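PDB 6WTF: tryptophan-C2-methyltransferase containing B12-binding domain from Kitasatospora setae, which probably methylates the C2 carbon of tryptophan, using bound cobalamin, a [4Fe-4S] cluster and S-adenosylmethionine. Local coordinates for residues Y229-C234 and G344-E349; H233-D238 and P415-G420; F380-E385 and L409-F414. All coordinates share one frame; numbering follows the deposited sequence.

Contact 1: residues Y229-C234 and G344-E349; sequences YRCSHC and GWKVTE. With SF4 (iron/sulfur cluster), chain C; SA8 (S-5'-azamethionine-5'-deoxyadenosine), chain E.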
# COMPACT_ATOMS: atom_id res chain seq x y z
N TYR A 229 4.41 -10.13 -11.44
CA TYR A 229 3.33 -10.03 -12.41
C TYR A 229 3.22 -8.60 -12.92
O TYR A 229 4.07 -7.74 -12.66
CB TYR A 229 2.02 -10.54 -11.82
CG TYR A 229 1.98 -12.04 -11.66
CD1 TYR A 229 3.00 -12.84 -12.18
CD2 TYR A 229 0.94 -12.67 -10.99
CE1 TYR A 229 2.97 -14.22 -12.03
CE2 TYR A 229 0.91 -14.04 -10.83
CZ TYR A 229 1.93 -14.81 -11.35
OH TYR A 229 1.90 -16.18 -11.20
N ARG A 230 2.15 -8.31 -13.65
CA ARG A 230 2.03 -7.04 -14.35
C ARG A 230 0.56 -6.68 -14.51
O ARG A 230 0.11 -6.27 -15.58
CB ARG A 230 2.76 -7.10 -15.69
CG ARG A 230 3.13 -5.74 -16.27
CD ARG A 230 4.11 -4.99 -15.38
NE ARG A 230 5.42 -5.62 -15.31
CZ ARG A 230 6.43 -5.34 -16.13
NH1 ARG A 230 6.28 -4.44 -17.10
NH2 ARG A 230 7.59 -5.96 -15.99
N CYS A 231 -0.22 -6.83 -13.44
CA CYS A 231 -1.65 -6.55 -13.51
C CYS A 231 -1.87 -5.09 -13.88
O CYS A 231 -1.28 -4.18 -13.28
CB CYS A 231 -2.33 -6.89 -12.19
SG CYS A 231 -2.14 -8.63 -11.70
N SER A 232 -2.75 -4.86 -14.86
CA SER A 232 -2.84 -3.56 -15.51
C SER A 232 -3.29 -2.44 -14.57
O SER A 232 -3.13 -1.27 -14.91
CB SER A 232 -3.79 -3.64 -16.72
OG SER A 232 -5.15 -3.65 -16.32
N HIS A 233 -3.83 -2.78 -13.41
CA HIS A 233 -4.32 -1.78 -12.47
C HIS A 233 -3.30 -1.40 -11.40
O HIS A 233 -3.50 -0.40 -10.71
CB HIS A 233 -5.58 -2.31 -11.77
CG HIS A 233 -5.30 -3.41 -10.79
ND1 HIS A 233 -5.14 -4.73 -11.17
CD2 HIS A 233 -5.12 -3.38 -9.44
CE1 HIS A 233 -4.89 -5.47 -10.10
NE2 HIS A 233 -4.87 -4.67 -9.04
N CYS A 234 -2.23 -2.17 -11.24
CA CYS A 234 -1.46 -2.20 -10.00
C CYS A 234 -0.13 -1.46 -10.16
O CYS A 234 0.63 -1.74 -11.09
CB CYS A 234 -1.20 -3.64 -9.56
SG CYS A 234 -0.66 -3.79 -7.86
N GLY A 344 -5.87 -9.56 -20.41
CA GLY A 344 -5.15 -8.31 -20.51
C GLY A 344 -5.13 -7.49 -19.24
O GLY A 344 -4.53 -6.42 -19.23
N TRP A 345 -5.78 -7.96 -18.17
CA TRP A 345 -5.84 -7.22 -16.91
C TRP A 345 -5.08 -7.95 -15.82
O TRP A 345 -3.98 -7.53 -15.45
CB TRP A 345 -7.30 -6.98 -16.54
CG TRP A 345 -7.56 -6.52 -15.13
CD1 TRP A 345 -6.66 -5.98 -14.24
CD2 TRP A 345 -8.81 -6.55 -14.46
NE1 TRP A 345 -7.28 -5.68 -13.06
CE2 TRP A 345 -8.61 -6.02 -13.16
CE3 TRP A 345 -10.10 -6.97 -14.82
CZ2 TRP A 345 -9.64 -5.91 -12.24
CZ3 TRP A 345 -11.11 -6.86 -13.90
CH2 TRP A 345 -10.88 -6.33 -12.62
N LYS A 346 -5.62 -9.04 -15.27
CA LYS A 346 -4.92 -9.80 -14.24
C LYS A 346 -4.00 -10.79 -14.95
O LYS A 346 -4.36 -11.95 -15.19
CB LYS A 346 -5.90 -10.49 -13.30
CG LYS A 346 -6.83 -9.52 -12.58
CD LYS A 346 -6.06 -8.64 -11.61
CE LYS A 346 -5.35 -9.47 -10.55
NZ LYS A 346 -6.32 -10.08 -9.60
N VAL A 347 -2.80 -10.33 -15.29
CA VAL A 347 -1.90 -11.06 -16.18
C VAL A 347 -0.48 -11.05 -15.63
O VAL A 347 -0.07 -10.17 -14.88
CB VAL A 347 -1.92 -10.46 -17.60
CG1 VAL A 347 -3.30 -10.61 -18.21
CG2 VAL A 347 -1.51 -9.00 -17.56
N THR A 348 0.28 -12.07 -16.04
CA THR A 348 1.71 -12.11 -15.78
C THR A 348 2.45 -11.16 -16.72
O THR A 348 1.85 -10.45 -17.53
CB THR A 348 2.24 -13.53 -15.96
OG1 THR A 348 2.28 -13.85 -17.35
CG2 THR A 348 1.34 -14.54 -15.25
N GLU A 349 3.79 -11.15 -16.61
CA GLU A 349 4.59 -10.32 -17.50
C GLU A 349 4.47 -10.77 -18.95
O GLU A 349 4.60 -9.95 -19.86
CB GLU A 349 6.06 -10.31 -17.06
CG GLU A 349 6.33 -9.36 -15.91
CD GLU A 349 7.81 -9.06 -15.71
OE1 GLU A 349 8.66 -9.85 -16.18
OE2 GLU A 349 8.11 -8.03 -15.07
FE1 SF4 C . -1.19 -8.29 -9.54
FE2 SF4 C . 1.18 -8.22 -8.17
FE3 SF4 C . -1.18 -8.42 -6.81
FE4 SF4 C . -0.52 -6.08 -8.05
S1 SF4 C . 0.58 -7.05 -6.31
S2 SF4 C . -2.54 -7.15 -8.10
S3 SF4 C . 0.57 -6.87 -9.89
S4 SF4 C . -0.30 -9.95 -8.26
N SA8 E . -0.91 -6.12 -2.92
CA SA8 E . -2.25 -5.75 -3.40
C SA8 E . -2.62 -4.36 -2.90
O SA8 E . -3.34 -3.70 -3.75
OXT SA8 E . -2.27 -3.93 -1.81
CB SA8 E . -3.33 -6.79 -2.99
CG SA8 E . -4.50 -6.82 -3.96
ND SA8 E . -5.42 -5.69 -3.82
CE SA8 E . -6.00 -5.66 -2.47
C5' SA8 E . -6.41 -5.66 -4.89
C4' SA8 E . -7.42 -4.53 -4.74
O4' SA8 E . -6.74 -3.27 -4.61
C3' SA8 E . -8.30 -4.34 -5.97
O3' SA8 E . -9.38 -5.27 -5.98
C2' SA8 E . -8.77 -2.90 -5.80
O2' SA8 E . -9.90 -2.83 -4.94
C1' SA8 E . -7.55 -2.23 -5.13
N9 SA8 E . -6.74 -1.42 -6.03
C8 SA8 E . -5.43 -1.60 -6.36
N7 SA8 E . -4.96 -0.72 -7.22
C5 SA8 E . -6.06 0.10 -7.47
C6 SA8 E . -6.23 1.23 -8.29
N6 SA8 E . -5.27 1.73 -9.09
N1 SA8 E . -7.44 1.83 -8.29
C2 SA8 E . -8.41 1.32 -7.52
N3 SA8 E . -8.37 0.25 -6.72
C4 SA8 E . -7.16 -0.32 -6.74
O HOH W 1 6.49 -7.61 -13.09
O HOH W 2 -6.17 -3.91 -18.82
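His233 and Trp345 meet because their first torsions swing the two rings together: CG of His233 stands between its backbone N and carbonyl carbon (chi1 71°), while CG of Trp345 is anti to the backbone N (chi1 166°). The rings meet rim to rim with planes at 89°, His233 ND1 lying 3.0 Å from Trp345 NE1 at the indole edge. Elsewhere the imidazole packs CE1 against Lys346 CD (3.7 Å) and against S2 of the cluster, and CD2 against the adenine of the bound SAM analogue. An alanine in place of His233 would probably open a gap between indole, cluster and adenine and leave the Trp345 edge without its neighbour.

Cys231 SG binds the iron FE1 at 2.4 Å and Cys234 SG the iron FE4; together with Cys227 they form the CX3CX2C motif of radical SAM enzymes, and Glu273 is a further residue at the cluster. Lys346, bent along its length, lays CE 3.5 Å from Cys231 SG and carries NZ on to a salt bridge with Asp335.

Two backbone bonds tie the cluster loop to 344-349: Arg230 N to Val347 O (3.1 Å) and Ser232 N to Trp345 O (3.0 Å). Thr348 CG2 sits over one face of the Tyr229 ring, a CH-pi contact 4.0 Å from the centroid. The Arg230-Glu349 salt bridge is modelled implausibly short, so its exact geometry is doubtful.

Pro418 and Met419 of helix 418-427 cover Ser232, and Asp335 of strand 327-335 packs on both His233 and Trp345.

Contact 2: residues H233-D238 and P415-G420; sequences HCVEPD and PYTPMG. With SA8 (S-5'-azamethionine-5'-deoxyadenosine), chain E; SF4 (iron/sulfur cluster), chain C.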
# COMPACT_ATOMS: atom_id res chain seq x y z
N HIS A 233 -3.83 -2.78 -13.41
CA HIS A 233 -4.32 -1.78 -12.47
C HIS A 233 -3.30 -1.40 -11.40
O HIS A 233 -3.50 -0.40 -10.71
CB HIS A 233 -5.58 -2.31 -11.77
CG HIS A 233 -5.30 -3.41 -10.79
ND1 HIS A 233 -5.14 -4.73 -11.17
CD2 HIS A 233 -5.12 -3.38 -9.44
CE1 HIS A 233 -4.89 -5.47 -10.10
NE2 HIS A 233 -4.87 -4.67 -9.04
N CYS A 234 -2.23 -2.17 -11.24
CA CYS A 234 -1.46 -2.20 -10.00
C CYS A 234 -0.13 -1.46 -10.16
O CYS A 234 0.63 -1.74 -11.09
CB CYS A 234 -1.20 -3.64 -9.56
SG CYS A 234 -0.66 -3.79 -7.86
N VAL A 235 0.16 -0.57 -9.21
CA VAL A 235 1.42 0.18 -9.22
C VAL A 235 2.60 -0.61 -8.70
O VAL A 235 3.75 -0.19 -8.90
CB VAL A 235 1.32 1.47 -8.37
CG1 VAL A 235 0.21 2.37 -8.86
CG2 VAL A 235 1.11 1.12 -6.89
N GLU A 236 2.37 -1.74 -8.03
CA GLU A 236 3.42 -2.37 -7.23
C GLU A 236 4.56 -2.96 -8.06
O GLU A 236 5.72 -2.83 -7.64
CB GLU A 236 2.83 -3.45 -6.31
CG GLU A 236 1.79 -2.92 -5.34
CD GLU A 236 1.45 -3.90 -4.24
OE1 GLU A 236 2.31 -4.73 -3.86
OE2 GLU A 236 0.30 -3.86 -3.75
N PRO A 237 4.32 -3.63 -9.19
CA PRO A 237 5.46 -4.15 -9.96
C PRO A 237 6.49 -3.09 -10.29
O PRO A 237 7.70 -3.33 -10.17
CB PRO A 237 4.80 -4.71 -11.23
CG PRO A 237 3.45 -5.06 -10.82
CD PRO A 237 3.03 -4.06 -9.78
N ASP A 238 6.05 -1.89 -10.65
CA ASP A 238 7.01 -0.82 -10.91
C ASP A 238 7.54 -0.22 -9.61
O ASP A 238 8.75 -0.18 -9.38
CB ASP A 238 6.37 0.26 -11.78
CG ASP A 238 7.20 1.52 -11.83
OD1 ASP A 238 8.26 1.50 -12.49
OD2 ASP A 238 6.78 2.52 -11.20
N PRO A 415 1.01 6.53 -13.63
CA PRO A 415 1.86 6.55 -14.83
C PRO A 415 2.49 5.21 -15.18
O PRO A 415 2.70 4.93 -16.37
CB PRO A 415 2.93 7.60 -14.49
CG PRO A 415 2.92 7.70 -13.02
CD PRO A 415 1.50 7.47 -12.60
N TYR A 416 2.79 4.37 -14.20
CA TYR A 416 3.45 3.10 -14.47
C TYR A 416 2.57 1.89 -14.17
O TYR A 416 3.07 0.85 -13.73
CB TYR A 416 4.78 3.04 -13.72
CG TYR A 416 5.64 4.24 -14.00
CD1 TYR A 416 6.14 4.47 -15.28
CD2 TYR A 416 5.94 5.15 -13.01
CE1 TYR A 416 6.92 5.57 -15.56
CE2 TYR A 416 6.72 6.26 -13.27
CZ TYR A 416 7.21 6.47 -14.55
OH TYR A 416 7.99 7.57 -14.82
N THR A 417 1.27 2.03 -14.38
CA THR A 417 0.43 0.85 -14.52
C THR A 417 0.09 0.63 -15.99
O THR A 417 -0.03 1.59 -16.75
CB THR A 417 -0.86 0.99 -13.70
OG1 THR A 417 -1.72 1.95 -14.33
CG2 THR A 417 -0.55 1.45 -12.28
N PRO A 418 -0.06 -0.62 -16.44
CA PRO A 418 -0.40 -0.85 -17.85
C PRO A 418 -1.65 -0.12 -18.30
O PRO A 418 -1.73 0.31 -19.46
CB PRO A 418 -0.55 -2.37 -17.92
CG PRO A 418 0.37 -2.88 -16.85
CD PRO A 418 0.25 -1.88 -15.73
N MET A 419 -2.63 0.06 -17.41
CA MET A 419 -3.80 0.86 -17.76
C MET A 419 -3.44 2.33 -17.91
O MET A 419 -3.92 2.99 -18.84
CB MET A 419 -4.90 0.68 -16.71
CG MET A 419 -5.78 -0.52 -16.99
SD MET A 419 -6.77 -0.30 -18.49
CE MET A 419 -7.97 0.90 -17.92
N GLY A 420 -2.61 2.86 -17.01
CA GLY A 420 -2.17 4.24 -17.17
C GLY A 420 -1.46 4.46 -18.49
O GLY A 420 -1.71 5.45 -19.19
N SA8 E . -0.91 -6.12 -2.92
CA SA8 E . -2.25 -5.75 -3.40
C SA8 E . -2.62 -4.36 -2.90
O SA8 E . -3.34 -3.70 -3.75
OXT SA8 E . -2.27 -3.93 -1.81
CB SA8 E . -3.33 -6.79 -2.99
CG SA8 E . -4.50 -6.82 -3.96
ND SA8 E . -5.42 -5.69 -3.82
CE SA8 E . -6.00 -5.66 -2.47
C5' SA8 E . -6.41 -5.66 -4.89
C4' SA8 E . -7.42 -4.53 -4.74
O4' SA8 E . -6.74 -3.27 -4.61
C3' SA8 E . -8.30 -4.34 -5.97
O3' SA8 E . -9.38 -5.27 -5.98
C2' SA8 E . -8.77 -2.90 -5.80
O2' SA8 E . -9.90 -2.83 -4.94
C1' SA8 E . -7.55 -2.23 -5.13
N9 SA8 E . -6.74 -1.42 -6.03
C8 SA8 E . -5.43 -1.60 -6.36
N7 SA8 E . -4.96 -0.72 -7.22
C5 SA8 E . -6.06 0.10 -7.47
C6 SA8 E . -6.23 1.23 -8.29
N6 SA8 E . -5.27 1.73 -9.09
N1 SA8 E . -7.44 1.83 -8.29
C2 SA8 E . -8.41 1.32 -7.52
N3 SA8 E . -8.37 0.25 -6.72
C4 SA8 E . -7.16 -0.32 -6.74
FE1 SF4 C . -1.19 -8.29 -9.54
FE2 SF4 C . 1.18 -8.22 -8.17
FE3 SF4 C . -1.18 -8.42 -6.81
FE4 SF4 C . -0.52 -6.08 -8.05
S1 SF4 C . 0.58 -7.05 -6.31
S2 SF4 C . -2.54 -7.15 -8.10
S3 SF4 C . 0.57 -6.87 -9.89
S4 SF4 C . -0.30 -9.95 -8.26
O HOH W 3 -3.92 1.91 -12.62
O HOH W 4 3.19 -1.52 -11.97
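Apolar contact between the segments centres on Thr417, whose CG2 reaches Val235 CG1 at 3.6 Å; the two side chains lie side by side and point the same way. The same methyl touches Cys234 O. The torsion of Thr417 (chi1 71°) divides its branches, putting CG2 on this packing and OG1 between backbone N and carbonyl carbon, where it can serve the backbone of its own helix.

A second touch is polar against carbon. Asp238 OD2 lies 3.3 Å from Tyr416 CB and equally near CD2, with carboxylate and ring planes 41° apart. Both polar ends are engaged elsewhere: Asp238 OD2 in a salt bridge with Lys126 and OD1 with Phe184 N, Tyr416 OH with Glu460.

This joins two helix starts of the radical SAM core, where the cluster-binding loop runs into helix 236-240 and strand 404-412 gives way to helix 418-427. Thr417 is the N-cap of the latter, OG1 accepting from Gly420 N at 3.0 Å. At the other start Cys234 SG, a cluster ligand, takes a weak bond from Glu236 N at 3.7 Å.

No direct hydrogen bond crosses the contact; water does the bridging. One water donates to His233 O and accepts from Thr417 OG1 (2.8 Å), while another lies within bonding distance of Cys234 O, Asp238 N and Tyr416 O.

The bound SAM analogue is held by two bonds from this loop: His233 O takes a weak one from N6, and Glu236 OE2 accepts from the amino N at 2.7 Å, while Glu236 OE1 is hydrogen-bonded to cobalamin and to Ser272 OG.

Contact 3: residues F380-E385 and L409-F414; sequences FGMPGE and LGLRLF. With SA8 (S-5'-azamethionine-5'-deoxyadenosine), chain E.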
# COMPACT_ATOMS: atom_id res chain seq x y z
N PHE A 380 -14.70 -3.15 -10.11
CA PHE A 380 -15.62 -2.94 -11.22
C PHE A 380 -15.23 -1.69 -12.00
O PHE A 380 -14.78 -0.70 -11.42
CB PHE A 380 -17.06 -2.81 -10.72
CG PHE A 380 -17.63 -4.10 -10.19
CD1 PHE A 380 -17.39 -5.30 -10.84
CD2 PHE A 380 -18.41 -4.11 -9.04
CE1 PHE A 380 -17.91 -6.48 -10.36
CE2 PHE A 380 -18.93 -5.28 -8.56
CZ PHE A 380 -18.68 -6.47 -9.21
N GLY A 381 -15.45 -1.73 -13.31
CA GLY A 381 -15.21 -0.60 -14.18
C GLY A 381 -14.00 -0.69 -15.09
O GLY A 381 -13.69 0.30 -15.76
N MET A 382 -13.32 -1.83 -15.13
CA MET A 382 -12.22 -2.03 -16.05
C MET A 382 -12.76 -2.11 -17.48
O MET A 382 -13.97 -2.24 -17.68
CB MET A 382 -11.44 -3.29 -15.67
CG MET A 382 -10.71 -3.16 -14.33
SD MET A 382 -9.41 -1.89 -14.33
CE MET A 382 -8.06 -2.77 -15.12
N PRO A 383 -11.90 -1.99 -18.49
CA PRO A 383 -12.39 -2.06 -19.88
C PRO A 383 -13.19 -3.33 -20.13
O PRO A 383 -12.79 -4.44 -19.76
CB PRO A 383 -11.10 -2.04 -20.70
CG PRO A 383 -10.15 -1.25 -19.86
CD PRO A 383 -10.46 -1.66 -18.45
N GLY A 384 -14.37 -3.16 -20.75
CA GLY A 384 -15.29 -4.23 -21.01
C GLY A 384 -16.48 -4.29 -20.07
O GLY A 384 -17.47 -4.96 -20.39
N GLU A 385 -16.42 -3.59 -18.94
CA GLU A 385 -17.45 -3.71 -17.92
C GLU A 385 -18.78 -3.12 -18.39
O GLU A 385 -18.82 -2.02 -18.95
CB GLU A 385 -17.01 -3.00 -16.63
CG GLU A 385 -17.88 -3.33 -15.44
CD GLU A 385 -17.39 -4.54 -14.66
OE1 GLU A 385 -16.34 -4.44 -14.00
OE2 GLU A 385 -18.06 -5.60 -14.72
N LEU A 409 -15.56 0.22 -7.31
CA LEU A 409 -16.07 0.64 -8.62
C LEU A 409 -15.24 1.82 -9.11
O LEU A 409 -15.28 2.91 -8.53
CB LEU A 409 -17.55 1.02 -8.52
CG LEU A 409 -18.20 1.66 -9.75
CD1 LEU A 409 -18.07 0.77 -10.96
CD2 LEU A 409 -19.67 1.97 -9.47
N GLY A 410 -14.50 1.61 -10.19
CA GLY A 410 -13.68 2.67 -10.76
C GLY A 410 -12.21 2.46 -10.47
O GLY A 410 -11.81 1.96 -9.41
N LEU A 411 -11.38 2.89 -11.42
CA LEU A 411 -9.95 2.65 -11.39
C LEU A 411 -9.20 3.97 -11.34
O LEU A 411 -9.44 4.86 -12.17
CB LEU A 411 -9.51 1.85 -12.61
CG LEU A 411 -8.00 1.67 -12.73
CD1 LEU A 411 -7.53 0.64 -11.70
CD2 LEU A 411 -7.59 1.26 -14.14
N ARG A 412 -8.28 4.09 -10.38
CA ARG A 412 -7.37 5.23 -10.35
C ARG A 412 -6.18 4.96 -11.26
O ARG A 412 -5.55 3.90 -11.19
CB ARG A 412 -6.90 5.50 -8.92
CG ARG A 412 -7.89 6.31 -8.10
CD ARG A 412 -7.59 7.79 -8.25
NE ARG A 412 -6.28 8.12 -7.69
CZ ARG A 412 -5.28 8.61 -8.41
NH1 ARG A 412 -5.42 8.83 -9.71
NH2 ARG A 412 -4.12 8.88 -7.82
N LEU A 413 -5.87 5.92 -12.13
CA LEU A 413 -4.79 5.76 -13.10
C LEU A 413 -3.48 6.29 -12.54
O LEU A 413 -3.45 7.28 -11.82
CB LEU A 413 -5.13 6.48 -14.40
CG LEU A 413 -6.31 5.89 -15.18
CD1 LEU A 413 -6.51 6.66 -16.46
CD2 LEU A 413 -6.09 4.41 -15.46
N PHE A 414 -2.39 5.60 -12.88
CA PHE A 414 -1.04 5.94 -12.44
C PHE A 414 -0.08 5.76 -13.60
O PHE A 414 -0.31 4.92 -14.48
CB PHE A 414 -0.60 5.05 -11.26
CG PHE A 414 -1.24 5.43 -9.96
CD1 PHE A 414 -2.43 4.83 -9.55
CD2 PHE A 414 -0.67 6.38 -9.14
CE1 PHE A 414 -3.02 5.18 -8.34
CE2 PHE A 414 -1.25 6.74 -7.94
CZ PHE A 414 -2.43 6.14 -7.54
N SA8 E . -0.91 -6.12 -2.92
CA SA8 E . -2.25 -5.75 -3.40
C SA8 E . -2.62 -4.36 -2.90
O SA8 E . -3.34 -3.70 -3.75
OXT SA8 E . -2.27 -3.93 -1.81
CB SA8 E . -3.33 -6.79 -2.99
CG SA8 E . -4.50 -6.82 -3.96
ND SA8 E . -5.42 -5.69 -3.82
CE SA8 E . -6.00 -5.66 -2.47
C5' SA8 E . -6.41 -5.66 -4.89
C4' SA8 E . -7.42 -4.53 -4.74
O4' SA8 E . -6.74 -3.27 -4.61
C3' SA8 E . -8.30 -4.34 -5.97
O3' SA8 E . -9.38 -5.27 -5.98
C2' SA8 E . -8.77 -2.90 -5.80
O2' SA8 E . -9.90 -2.83 -4.94
C1' SA8 E . -7.55 -2.23 -5.13
N9 SA8 E . -6.74 -1.42 -6.03
C8 SA8 E . -5.43 -1.60 -6.36
N7 SA8 E . -4.96 -0.72 -7.22
C5 SA8 E . -6.06 0.10 -7.47
C6 SA8 E . -6.23 1.23 -8.29
N6 SA8 E . -5.27 1.73 -9.09
N1 SA8 E . -7.44 1.83 -8.29
C2 SA8 E . -8.41 1.32 -7.52
N3 SA8 E . -8.37 0.25 -6.72
C4 SA8 E . -7.16 -0.32 -6.74
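Phe380 meets Leu409 with its CB, not with its ring: CB is 3.7 Å from Leu409 CD1, and because CG is anti to the carbonyl carbon (chi1 -70°) the ring leads off to pack on Val390, Cys393 and Val394 of helix 387-398 and on Leu502. In the other segment, the Arg412 guanidinium carries Phe414 CE1 3.9 Å above one face, offset toward its rim; NE is held by a salt bridge to Asp72. The Phe414 ring in turn has N6 of the SAM analogue at its edge. The adenine itself is read at its rim by main chain, Arg412 N donating to N1 at 3.2 Å and Arg412 O accepting from N6 at 3.0 Å, both nearly straight.

Phe380 and Leu409 form a parallel bridge, so strand 373-380, helix 387-398 and strand 404-412 make up one beta-alpha-beta crossover of the partial TIM barrel expected for a radical SAM core. Evidence for the register is the bond from Gly410 N to Phe380 O, 2.6 Å long and almost linear at 169°; Leu409 CA also points its hydrogen at this oxygen.

Past the strand end the chain turns aside. Gly381 has a phi of 107°, and a CB there would press against Gly410 N. Its N donates to Glu385 OE1 at 2.9 Å, meeting the anti side of the carboxylate, across a type II turn from Met382 to Glu385. Met382, bent at chi2 and chi3, brings SD within 3.6 Å of Leu411 CD2, the two side chains crossing at a slant. The other branch of Leu411, CD1, lies 3.6 Å from adenine N1.

From the N terminus, the cluster-binding loop supplies the first segments of contacts 1 and 2, which share His233 and Cys234, so their spans overlap from a common start. Contact 1 closes first, at 344-349 after strand 327-335; contact 2 closes a longer loop at 415-420, where helix 418-427 begins. Contact 3 opens after contact 1 has closed and lies wholly within the span of contact 2, joining two adjacent barrel strands. The three also touch: Ser232 O lies 2.9 Å from Met419 N, a probable hydrogen bond, Met382 CE is 3.3 Å from Ser232 OG, and Val235 CG1 packs 3.6 Å from Phe414 CG between contacts 2 and 3. Loop, late strands and helix start are thus gathered around the SAM analogue.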